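Local coordinates for protein ornithine decarboxylase (Entamoeba histolytica, PDB 4AIB) that probably catalyses the pyridoxal 5'-phosphate-dependent decarboxylation of L-ornithine to putrescine, a single step in polyamine synthesis, as a homodimer, at residues Gly27-Asp32 against Phe267-Ser272; Lys170-Lys175 against Phe213-Tyr218; Lys309-Ile314 against Asp353-Pro358. All blocks are in the same frame, centred on the assembly; numbering follows the deposited sequence.

Interaction 1 of 3, residues Gly27-Asp32 against Phe267-Ser272; sequences GFWIFD and FHLVSS
Phe267 starts its strand with the ring set obliquely against Phe31: Phe31 CD1 comes to 3.5 Å from Phe267 CE1, over the face of the Phe267 ring, with the two planes 47° apart. His268 grips Ile30 by both backbone bonds, and its side chain reaches along the sheet to Asp32. There NE2 donates to the anti lone pair of Asp32 OD2 over 3.0 Å, nearly straight at 170° and in the imidazole plane; ND1 meets the backbone N of Asn359, so the ring is held at both nitrogens. Leu269, CG anti to its backbone N, lays CD1 over the centre of the six-membered ring of Trp29, 3.6 Å from the centroid, a CH-pi contact. Val270 turns to the other face with Ile30 and Phe28. Its CB sits 3.6 Å from Phe28 CZ, toward the rim of that ring, and CG2 touches Ile30 CD1, beneath helix 6-16. Val270 N and O also pair with Phe28 O and N. At Ser271 the partner is Gly27, CA to CA 4.1 Å, and Ser272 OG turns to Pro25 O. This is regular antiparallel beta pairing, joining an N-terminal strand to the beta domain that follows the barrel in class-II decarboxylases.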
loop_
_atom_site.group_PDB
_atom_site.type_symbol
_atom_site.label_atom_id
_atom_site.label_comp_id
_atom_site.label_asym_id
_atom_site.label_seq_id
_atom_site.Cartn_x
_atom_site.Cartn_y
_atom_site.Cartn_z
ATOM N N GLY A 27 -14.329 -11.810 2.494
ATOM C CA GLY A 27 -14.389 -12.301 1.120
ATOM C C GLY A 27 -13.536 -13.535 0.902
ATOM O O GLY A 27 -12.864 -14.008 1.821
ATOM N N PHE A 28 -13.572 -14.060 -0.321
ATOM C CA PHE A 28 -12.739 -15.198 -0.706
ATOM C C PHE A 28 -12.332 -15.143 -2.178
ATOM O O PHE A 28 -13.042 -14.570 -3.007
ATOM C CB PHE A 28 -13.422 -16.534 -0.368
ATOM C CG PHE A 28 -14.707 -16.777 -1.112
ATOM C CD1 PHE A 28 -14.702 -17.414 -2.351
ATOM C CD2 PHE A 28 -15.927 -16.392 -0.567
ATOM C CE1 PHE A 28 -15.884 -17.646 -3.037
ATOM C CE2 PHE A 28 -17.114 -16.623 -1.247
ATOM C CZ PHE A 28 -17.092 -17.253 -2.482
ATOM N N TRP A 29 -11.187 -15.747 -2.487
ATOM C CA TRP A 29 -10.656 -15.773 -3.848
ATOM C C TRP A 29 -10.997 -17.052 -4.555
ATOM O O TRP A 29 -11.050 -18.117 -3.936
ATOM C CB TRP A 29 -9.143 -15.589 -3.828
ATOM C CG TRP A 29 -8.688 -14.247 -3.306
ATOM C CD1 TRP A 29 -8.336 -13.919 -1.998
ATOM C CD2 TRP A 29 -8.512 -13.004 -4.070
ATOM N NE1 TRP A 29 -7.969 -12.599 -1.906
ATOM C CE2 TRP A 29 -8.050 -11.993 -3.109
ATOM C CE3 TRP A 29 -8.683 -12.641 -5.401
ATOM C CZ2 TRP A 29 -7.781 -10.686 -3.489
ATOM C CZ3 TRP A 29 -8.409 -11.318 -5.771
ATOM C CH2 TRP A 29 -7.968 -10.367 -4.838
ATOM N N ILE A 30 -11.236 -16.959 -5.861
ATOM C CA ILE A 30 -11.432 -18.140 -6.701
ATOM C C ILE A 30 -10.285 -18.253 -7.702
ATOM O O ILE A 30 -10.089 -17.367 -8.538
ATOM C CB ILE A 30 -12.797 -18.133 -7.430
ATOM C CG1 ILE A 30 -13.949 -18.207 -6.418
ATOM C CG2 ILE A 30 -12.886 -19.294 -8.416
ATOM C CD1 ILE A 30 -15.329 -18.042 -7.025
ATOM N N PHE A 31 -9.528 -19.343 -7.601
ATOM C CA PHE A 31 -8.381 -19.570 -8.472
ATOM C C PHE A 31 -8.801 -20.235 -9.783
ATOM O O PHE A 31 -9.102 -21.432 -9.821
ATOM C CB PHE A 31 -7.307 -20.394 -7.747
ATOM C CG PHE A 31 -6.027 -20.548 -8.522
ATOM C CD1 PHE A 31 -5.280 -19.435 -8.893
ATOM C CD2 PHE A 31 -5.560 -21.811 -8.869
ATOM C CE1 PHE A 31 -4.098 -19.577 -9.605
ATOM C CE2 PHE A 31 -4.378 -21.960 -9.581
ATOM C CZ PHE A 31 -3.647 -20.841 -9.948
ATOM N N ASP A 32 -8.828 -19.439 -10.848
ATOM C CA ASP A 32 -9.209 -19.911 -12.177
ATOM C C ASP A 32 -7.998 -20.518 -12.878
ATOM O O ASP A 32 -7.214 -19.810 -13.512
ATOM C CB ASP A 32 -9.798 -18.760 -13.004
ATOM C CG ASP A 32 -10.620 -19.240 -14.195
ATOM O OD1 ASP A 32 -10.550 -20.436 -14.552
ATOM O OD2 ASP A 32 -11.347 -18.409 -14.780
ATOM N N PHE A 267 -7.291 -14.888 -10.779
ATOM C CA PHE A 267 -8.098 -14.839 -9.562
ATOM C C PHE A 267 -9.415 -14.093 -9.745
ATOM O O PHE A 267 -9.521 -13.179 -10.565
ATOM C CB PHE A 267 -7.303 -14.211 -8.415
ATOM C CG PHE A 267 -6.155 -15.054 -7.936
ATOM C CD1 PHE A 267 -6.357 -16.059 -6.995
ATOM C CD2 PHE A 267 -4.869 -14.840 -8.422
ATOM C CE1 PHE A 267 -5.299 -16.836 -6.550
ATOM C CE2 PHE A 267 -3.808 -15.616 -7.982
ATOM C CZ PHE A 267 -4.023 -16.614 -7.045
ATOM N N HIS A 268 -10.417 -14.501 -8.972
ATOM C CA HIS A 268 -11.705 -13.821 -8.929
ATOM C C HIS A 268 -12.071 -13.558 -7.499
ATOM O O HIS A 268 -12.140 -14.483 -6.686
ATOM C CB HIS A 268 -12.783 -14.653 -9.616
ATOM C CG HIS A 268 -12.444 -15.045 -11.035
ATOM N ND1 HIS A 268 -12.449 -14.163 -12.050
ATOM C CD2 HIS A 268 -12.085 -16.274 -11.585
ATOM C CE1 HIS A 268 -12.110 -14.790 -13.191
ATOM N NE2 HIS A 268 -11.888 -16.082 -12.905
ATOM N N LEU A 269 -12.292 -12.288 -7.177
ATOM C CA LEU A 269 -12.635 -11.883 -5.817
ATOM C C LEU A 269 -14.146 -11.930 -5.602
ATOM O O LEU A 269 -14.907 -11.406 -6.416
ATOM C CB LEU A 269 -12.087 -10.481 -5.525
ATOM C CG LEU A 269 -12.266 -9.884 -4.124
ATOM C CD1 LEU A 269 -11.457 -10.641 -3.080
ATOM C CD2 LEU A 269 -11.885 -8.412 -4.125
ATOM N N VAL A 270 -14.568 -12.571 -4.511
ATOM C CA VAL A 270 -15.983 -12.639 -4.134
ATOM C C VAL A 270 -16.167 -12.036 -2.742
ATOM O O VAL A 270 -15.995 -12.718 -1.729
ATOM C CB VAL A 270 -16.535 -14.083 -4.158
ATOM C CG1 VAL A 270 -18.051 -14.079 -4.014
ATOM C CG2 VAL A 270 -16.137 -14.800 -5.438
ATOM N N SER A 271 -16.524 -10.758 -2.700
ATOM C CA SER A 271 -16.589 -10.021 -1.441
ATOM C C SER A 271 -18.000 -9.939 -0.857
ATOM O O SER A 271 -18.991 -10.026 -1.581
ATOM C CB SER A 271 -15.987 -8.626 -1.620
ATOM O OG SER A 271 -14.651 -8.719 -2.086
ATOM N N SER A 272 -18.072 -9.785 0.462
ATOM C CA SER A 272 -19.341 -9.691 1.177
ATOM C C SER A 272 -19.629 -8.248 1.581
ATOM O O SER A 272 -18.729 -7.407 1.578
ATOM C CB SER A 272 -19.313 -10.583 2.418
ATOM O OG SER A 272 -18.284 -10.177 3.302
#

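Interaction 2 of 3, residues Lys170-Lys175 against Phe213-Tyr218; sequences KEIKDK and FGMKPY
Two side chains from the loop that leads from helix 194-212 to strand 219-221 pack against the last turn of helix 164-174; the loop's own helix and this one are consecutive helices on the outside of the TIM-type barrel. The deeper side chain is Met215. Its chain is extended beyond CG, so the methyl is carried straight to the helix, where CE lies 3.5 Å from Lys173 N and also meets Lys173 CB and, 3.8 Å away, Ile172 CG2. Phe213 is the outer one. Its CE2 comes to 3.7 Å from Lys170 CA, while CD2 meets the aliphatic part of Lys173 at CD; both helix residues approach the ring obliquely. Lys173 runs out extended, CG anti to its backbone N, passing the Phe213 carbonyl with its methylenes, so this lysine contributes hydrocarbon to the contact.

Behind the first shell, Gly214 ends helix 194-212 in a Schellman motif. Its positive phi (85°), which by itself calls for glycine, falls between Phe213 and Met215, whose CB atoms both point to helix 164-174. Leu179 of strand 179-184 touches both Ile172 and Met215, on the barrel side, and Val127 of helix 124-133 backs Ile172. A long Lys170-Asp174 salt bridge runs along the exposed surface. On another side of the helix, Glu171 OE2 accepts a hydrogen bond from Gln128 NE2. The same OE2 forms a hydrogen-bonded salt bridge with Lys175 NZ, 3.1 Å away, which meets it from above the carboxylate plane.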
loop_
_atom_site.group_PDB
_atom_site.type_symbol
_atom_site.label_atom_id
_atom_site.label_comp_id
_atom_site.label_asym_id
_atom_site.label_seq_id
_atom_site.Cartn_x
_atom_site.Cartn_y
_atom_site.Cartn_z
ATOM N N LYS A 170 31.183 0.935 -21.873
ATOM C CA LYS A 170 32.622 1.087 -21.669
ATOM C C LYS A 170 33.033 0.537 -20.306
ATOM O O LYS A 170 34.042 -0.160 -20.194
ATOM C CB LYS A 170 33.040 2.558 -21.804
ATOM C CG LYS A 170 34.531 2.815 -21.632
ATOM C CD LYS A 170 34.864 4.292 -21.780
ATOM C CE LYS A 170 36.263 4.610 -21.268
ATOM N NZ LYS A 170 37.343 3.993 -22.090
ATOM N N GLU A 171 32.235 0.843 -19.283
ATOM C CA GLU A 171 32.497 0.392 -17.916
ATOM C C GLU A 171 32.354 -1.125 -17.765
ATOM O O GLU A 171 33.132 -1.756 -17.044
ATOM C CB GLU A 171 31.585 1.127 -16.924
ATOM C CG GLU A 171 31.928 0.911 -15.454
ATOM C CD GLU A 171 33.215 1.596 -15.017
ATOM O OE1 GLU A 171 33.610 2.610 -15.633
ATOM O OE2 GLU A 171 33.831 1.119 -14.041
ATOM N N ILE A 172 31.366 -1.704 -18.447
ATOM C CA ILE A 172 31.179 -3.157 -18.449
ATOM C C ILE A 172 32.390 -3.841 -19.093
ATOM O O ILE A 172 32.855 -4.876 -18.609
ATOM C CB ILE A 172 29.865 -3.583 -19.150
ATOM C CG1 ILE A 172 28.657 -2.923 -18.476
ATOM C CG2 ILE A 172 29.703 -5.099 -19.121
ATOM C CD1 ILE A 172 27.380 -2.966 -19.290
ATOM N N LYS A 173 32.904 -3.241 -20.167
ATOM C CA LYS A 173 34.092 -3.745 -20.856
ATOM C C LYS A 173 35.360 -3.554 -20.021
ATOM O O LYS A 173 36.203 -4.451 -19.950
ATOM C CB LYS A 173 34.255 -3.071 -22.224
ATOM C CG LYS A 173 35.176 -3.826 -23.172
ATOM C CD LYS A 173 35.633 -2.971 -24.343
ATOM C CE LYS A 173 36.716 -3.691 -25.134
ATOM N NZ LYS A 173 37.221 -2.898 -26.288
ATOM N N ASP A 174 35.484 -2.385 -19.392
ATOM C CA ASP A 174 36.656 -2.055 -18.577
ATOM C C ASP A 174 36.747 -2.899 -17.307
ATOM O O ASP A 174 37.837 -3.100 -16.771
ATOM C CB ASP A 174 36.674 -0.564 -18.225
ATOM C CG ASP A 174 36.857 0.329 -19.445
ATOM O OD1 ASP A 174 37.114 -0.198 -20.548
ATOM O OD2 ASP A 174 36.735 1.564 -19.300
ATOM N N LYS A 175 35.603 -3.386 -16.833
ATOM C CA LYS A 175 35.562 -4.263 -15.664
ATOM C C LYS A 175 35.605 -5.742 -16.052
ATOM O O LYS A 175 35.674 -6.618 -15.186
ATOM C CB LYS A 175 34.331 -3.960 -14.800
ATOM C CG LYS A 175 34.401 -2.643 -14.037
ATOM C CD LYS A 175 35.340 -2.725 -12.840
ATOM C CE LYS A 175 35.479 -1.384 -12.136
ATOM N NZ LYS A 175 36.293 -0.410 -12.918
ATOM N N PHE A 213 32.069 -3.498 -29.191
ATOM C CA PHE A 213 32.822 -3.519 -27.935
ATOM C C PHE A 213 33.443 -4.893 -27.661
ATOM O O PHE A 213 34.122 -5.085 -26.651
ATOM C CB PHE A 213 31.921 -3.108 -26.762
ATOM C CG PHE A 213 31.850 -1.622 -26.534
ATOM C CD1 PHE A 213 31.069 -0.811 -27.351
ATOM C CD2 PHE A 213 32.549 -1.034 -25.485
ATOM C CE1 PHE A 213 30.999 0.558 -27.137
ATOM C CE2 PHE A 213 32.482 0.334 -25.265
ATOM C CZ PHE A 213 31.707 1.131 -26.093
ATOM N N GLY A 214 33.208 -5.842 -28.565
ATOM C CA GLY A 214 33.731 -7.198 -28.427
ATOM C C GLY A 214 32.850 -8.084 -27.567
ATOM O O GLY A 214 33.278 -9.152 -27.123
ATOM N N MET A 215 31.618 -7.638 -27.335
ATOM C CA MET A 215 30.653 -8.376 -26.524
ATOM C C MET A 215 29.702 -9.179 -27.404
ATOM O O MET A 215 29.470 -8.829 -28.563
ATOM C CB MET A 215 29.851 -7.419 -25.639
ATOM C CG MET A 215 30.678 -6.660 -24.616
ATOM S SD MET A 215 29.830 -5.177 -24.042
ATOM C CE MET A 215 30.911 -4.663 -22.713
ATOM N N LYS A 216 29.157 -10.256 -26.842
ATOM C CA LYS A 216 28.187 -11.097 -27.538
ATOM C C LYS A 216 26.847 -11.091 -26.787
ATOM O O LYS A 216 26.598 -11.963 -25.950
ATOM C CB LYS A 216 28.722 -12.530 -27.694
ATOM C CG LYS A 216 30.059 -12.647 -28.418
ATOM C CD LYS A 216 29.900 -12.624 -29.932
ATOM C CE LYS A 216 31.240 -12.497 -30.643
ATOM N NZ LYS A 216 32.088 -13.713 -30.507
ATOM N N PRO A 217 25.984 -10.095 -27.075
ATOM C CA PRO A 217 24.689 -9.992 -26.406
ATOM C C PRO A 217 23.657 -10.922 -27.037
ATOM O O PRO A 217 23.319 -10.766 -28.212
ATOM C CB PRO A 217 24.291 -8.521 -26.620
ATOM C CG PRO A 217 25.416 -7.880 -27.376
ATOM C CD PRO A 217 26.182 -8.989 -28.024
ATOM N N TYR A 218 23.160 -11.876 -26.255
ATOM C CA TYR A 218 22.260 -12.909 -26.770
ATOM C C TYR A 218 20.832 -12.812 -26.223
ATOM O O TYR A 218 19.978 -13.633 -26.562
ATOM C CB TYR A 218 22.844 -14.303 -26.495
ATOM C CG TYR A 218 22.725 -14.763 -25.054
ATOM C CD1 TYR A 218 23.632 -14.334 -24.084
ATOM C CD2 TYR A 218 21.704 -15.630 -24.662
ATOM C CE1 TYR A 218 23.523 -14.752 -22.767
ATOM C CE2 TYR A 218 21.586 -16.052 -23.348
ATOM C CZ TYR A 218 22.499 -15.611 -22.406
ATOM O OH TYR A 218 22.383 -16.032 -21.101
#

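Interaction 3 of 3, residues Lys309-Ile314 against Asp353-Pro358; sequences KSCECI and DWLLFP
Cys311 is the side chain to follow. SG stands between the backbone N and the carbonyl carbon (chi1 71°), the crowded position. CB and SG both touch the Phe357 ring, and each has a further partner of its own. CB lies 3.4 Å from Leu356 O and over one face of the Phe357 ring, offset toward its rim and 3.9 Å from the ring centroid, a CH-pi contact. At the tip, SG goes on past the same ring obliquely, a sulfur-aromatic contact, and reaches Leu355 CD2 at 3.9 Å. The backbone N of Cys311 is hydrogen-bonded to Gln343 OE1 of strand 341-346.

Beyond Cys311 the two segments pair as a short antiparallel stretch. Leu356 N donates to Glu312 O at 3.2 Å, almost straight at 172° and nearly along the C=O axis; the return bond from Glu312 N to Leu356 O is weak, and so is the one from Ile314 N to Trp354 O. Ile314, just past the paired residues, brings CD1 against Leu356 CB. Helix 6-16 covers that isoleucine through Lys9 and Leu13. Cys313 puts SG, anti to its backbone N, 3.6 Å from Asp353 OD1, but the carboxylate's polar partners are Thr315 OG1 for OD1 and the backbone N of Glu349 for OD2. At the opposite end, Pro358 CD rests beside Ser310 O, where segment 353-358 turns a corner.

With one sound bond and two weak ones, 312-313 is a marginal strand laid along strand 354-360, whose other side pairs with strand 267-281: an edge addition to the mixed sheet of the C-terminal beta domain that class-II decarboxylases carry beside their barrel.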
loop_
_atom_site.group_PDB
_atom_site.type_symbol
_atom_site.label_atom_id
_atom_site.label_comp_id
_atom_site.label_asym_id
_atom_site.label_seq_id
_atom_site.Cartn_x
_atom_site.Cartn_y
_atom_site.Cartn_z
ATOM N N LYS A 309 -13.094 -1.802 -9.893
ATOM C CA LYS A 309 -13.404 -2.125 -11.281
ATOM C C LYS A 309 -14.829 -2.674 -11.389
ATOM O O LYS A 309 -15.575 -2.661 -10.407
ATOM C CB LYS A 309 -12.384 -3.132 -11.829
ATOM C CG LYS A 309 -11.650 -2.678 -13.087
ATOM C CD LYS A 309 -12.486 -2.819 -14.351
ATOM C CE LYS A 309 -11.754 -2.254 -15.558
ATOM N NZ LYS A 309 -12.576 -2.321 -16.797
ATOM N N SER A 310 -15.199 -3.149 -12.578
ATOM C CA SER A 310 -16.541 -3.672 -12.846
ATOM C C SER A 310 -16.847 -4.942 -12.057
ATOM O O SER A 310 -16.022 -5.853 -11.984
ATOM C CB SER A 310 -16.727 -3.929 -14.344
ATOM O OG SER A 310 -16.607 -2.730 -15.089
ATOM N N CYS A 311 -18.043 -4.985 -11.472
ATOM C CA CYS A 311 -18.499 -6.118 -10.668
ATOM C C CYS A 311 -20.004 -6.325 -10.839
ATOM O O CYS A 311 -20.688 -5.489 -11.430
ATOM C CB CYS A 311 -18.179 -5.881 -9.193
ATOM S SG CYS A 311 -19.199 -4.606 -8.420
ATOM N N GLU A 312 -20.517 -7.431 -10.306
ATOM C CA GLU A 312 -21.951 -7.715 -10.351
ATOM C C GLU A 312 -22.459 -8.406 -9.083
ATOM O O GLU A 312 -21.703 -9.090 -8.387
ATOM C CB GLU A 312 -22.315 -8.528 -11.604
ATOM C CG GLU A 312 -21.464 -9.770 -11.834
ATOM C CD GLU A 312 -21.970 -10.626 -12.980
ATOM O OE1 GLU A 312 -21.752 -10.245 -14.150
ATOM O OE2 GLU A 312 -22.574 -11.686 -12.714
ATOM N N CYS A 313 -23.740 -8.206 -8.782
ATOM C CA CYS A 313 -24.370 -8.837 -7.629
ATOM C C CYS A 313 -24.821 -10.251 -7.981
ATOM O O CYS A 313 -25.844 -10.443 -8.640
ATOM C CB CYS A 313 -25.547 -8.003 -7.129
ATOM S SG CYS A 313 -26.401 -8.744 -5.724
ATOM N N ILE A 314 -24.047 -11.230 -7.518
ATOM C CA ILE A 314 -24.216 -12.639 -7.884
ATOM C C ILE A 314 -25.395 -13.328 -7.184
ATOM O O ILE A 314 -26.040 -14.212 -7.759
ATOM C CB ILE A 314 -22.884 -13.410 -7.669
ATOM C CG1 ILE A 314 -22.130 -13.559 -8.990
ATOM C CG2 ILE A 314 -23.100 -14.792 -7.074
ATOM C CD1 ILE A 314 -21.648 -12.258 -9.588
ATOM N N ASP A 353 -26.413 -10.404 0.402
ATOM C CA ASP A 353 -25.913 -10.188 -0.957
ATOM C C ASP A 353 -24.388 -10.136 -1.043
ATOM O O ASP A 353 -23.717 -9.679 -0.115
ATOM C CB ASP A 353 -26.527 -8.922 -1.563
ATOM C CG ASP A 353 -27.988 -9.102 -1.941
ATOM O OD1 ASP A 353 -28.276 -9.874 -2.881
ATOM O OD2 ASP A 353 -28.851 -8.464 -1.305
ATOM N N TRP A 354 -23.857 -10.609 -2.171
ATOM C CA TRP A 354 -22.415 -10.683 -2.402
ATOM C C TRP A 354 -22.021 -10.081 -3.724
ATOM O O TRP A 354 -22.835 -9.985 -4.649
ATOM C CB TRP A 354 -21.940 -12.132 -2.334
ATOM C CG TRP A 354 -21.848 -12.698 -0.935
ATOM C CD1 TRP A 354 -22.888 -12.925 -0.037
ATOM C CD2 TRP A 354 -20.637 -13.153 -0.233
ATOM N NE1 TRP A 354 -22.418 -13.459 1.135
ATOM C CE2 TRP A 354 -21.080 -13.623 1.085
ATOM C CE3 TRP A 354 -19.284 -13.212 -0.550
ATOM C CZ2 TRP A 354 -20.190 -14.124 2.025
ATOM C CZ3 TRP A 354 -18.396 -13.718 0.407
ATOM C CH2 TRP A 354 -18.841 -14.163 1.662
ATOM N N LEU A 355 -20.757 -9.675 -3.819
ATOM C CA LEU A 355 -20.207 -9.078 -5.033
ATOM C C LEU A 355 -19.080 -9.934 -5.592
ATOM O O LEU A 355 -18.204 -10.370 -4.847
ATOM C CB LEU A 355 -19.670 -7.672 -4.740
ATOM C CG LEU A 355 -20.585 -6.444 -4.748
ATOM C CD1 LEU A 355 -21.652 -6.499 -3.667
ATOM C CD2 LEU A 355 -19.743 -5.190 -4.585
ATOM N N LEU A 356 -19.107 -10.175 -6.900
ATOM C CA LEU A 356 -17.995 -10.832 -7.580
ATOM C C LEU A 356 -17.247 -9.833 -8.456
ATOM O O LEU A 356 -17.826 -9.239 -9.367
ATOM C CB LEU A 356 -18.474 -12.031 -8.411
ATOM C CG LEU A 356 -17.545 -12.647 -9.473
ATOM C CD1 LEU A 356 -16.354 -13.364 -8.852
ATOM C CD2 LEU A 356 -18.313 -13.596 -10.382
ATOM N N PHE A 357 -15.965 -9.647 -8.157
ATOM C CA PHE A 357 -15.084 -8.826 -8.978
ATOM C C PHE A 357 -14.322 -9.743 -9.934
ATOM O O PHE A 357 -13.374 -10.418 -9.522
ATOM C CB PHE A 357 -14.114 -8.026 -8.102
ATOM C CG PHE A 357 -14.781 -6.998 -7.229
ATOM C CD1 PHE A 357 -15.267 -7.340 -5.969
ATOM C CD2 PHE A 357 -14.914 -5.682 -7.659
ATOM C CE1 PHE A 357 -15.879 -6.392 -5.162
ATOM C CE2 PHE A 357 -15.526 -4.729 -6.857
ATOM C CZ PHE A 357 -16.009 -5.086 -5.607
ATOM N N PRO A 358 -14.747 -9.788 -11.213
ATOM C CA PRO A 358 -14.138 -10.691 -12.186
ATOM C C PRO A 358 -12.736 -10.246 -12.580
ATOM O O PRO A 358 -12.498 -9.053 -12.791
ATOM C CB PRO A 358 -15.080 -10.606 -13.400
ATOM C CG PRO A 358 -16.304 -9.898 -12.919
ATOM C CD PRO A 358 -15.831 -9.001 -11.821
#

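How the interactions relate
Interactions 1 and 3 are neighbours in one mixed sheet, their centres about 10 Å apart. Strand 267-281 is the shared middle: it pairs with 27-31 on one side and with 354-360 on the other. Leu269 O to Phe357 N at 2.7 Å and Ser271 N to Leu355 O at 2.8 Å are probable hydrogen bonds joining them, and the Trp354 ring packs on the carbonyls of Val270 and Ser271. Interaction 2 lies in the barrel domain, across the chain's centre, with its centre about 48 Å from that of interaction 1 and about 53 Å from that of interaction 3. All three lie away from Lys57, predicted to carry the cofactor, which is not attached in this model; Cys334, the predicted proton donor, has no coordinates.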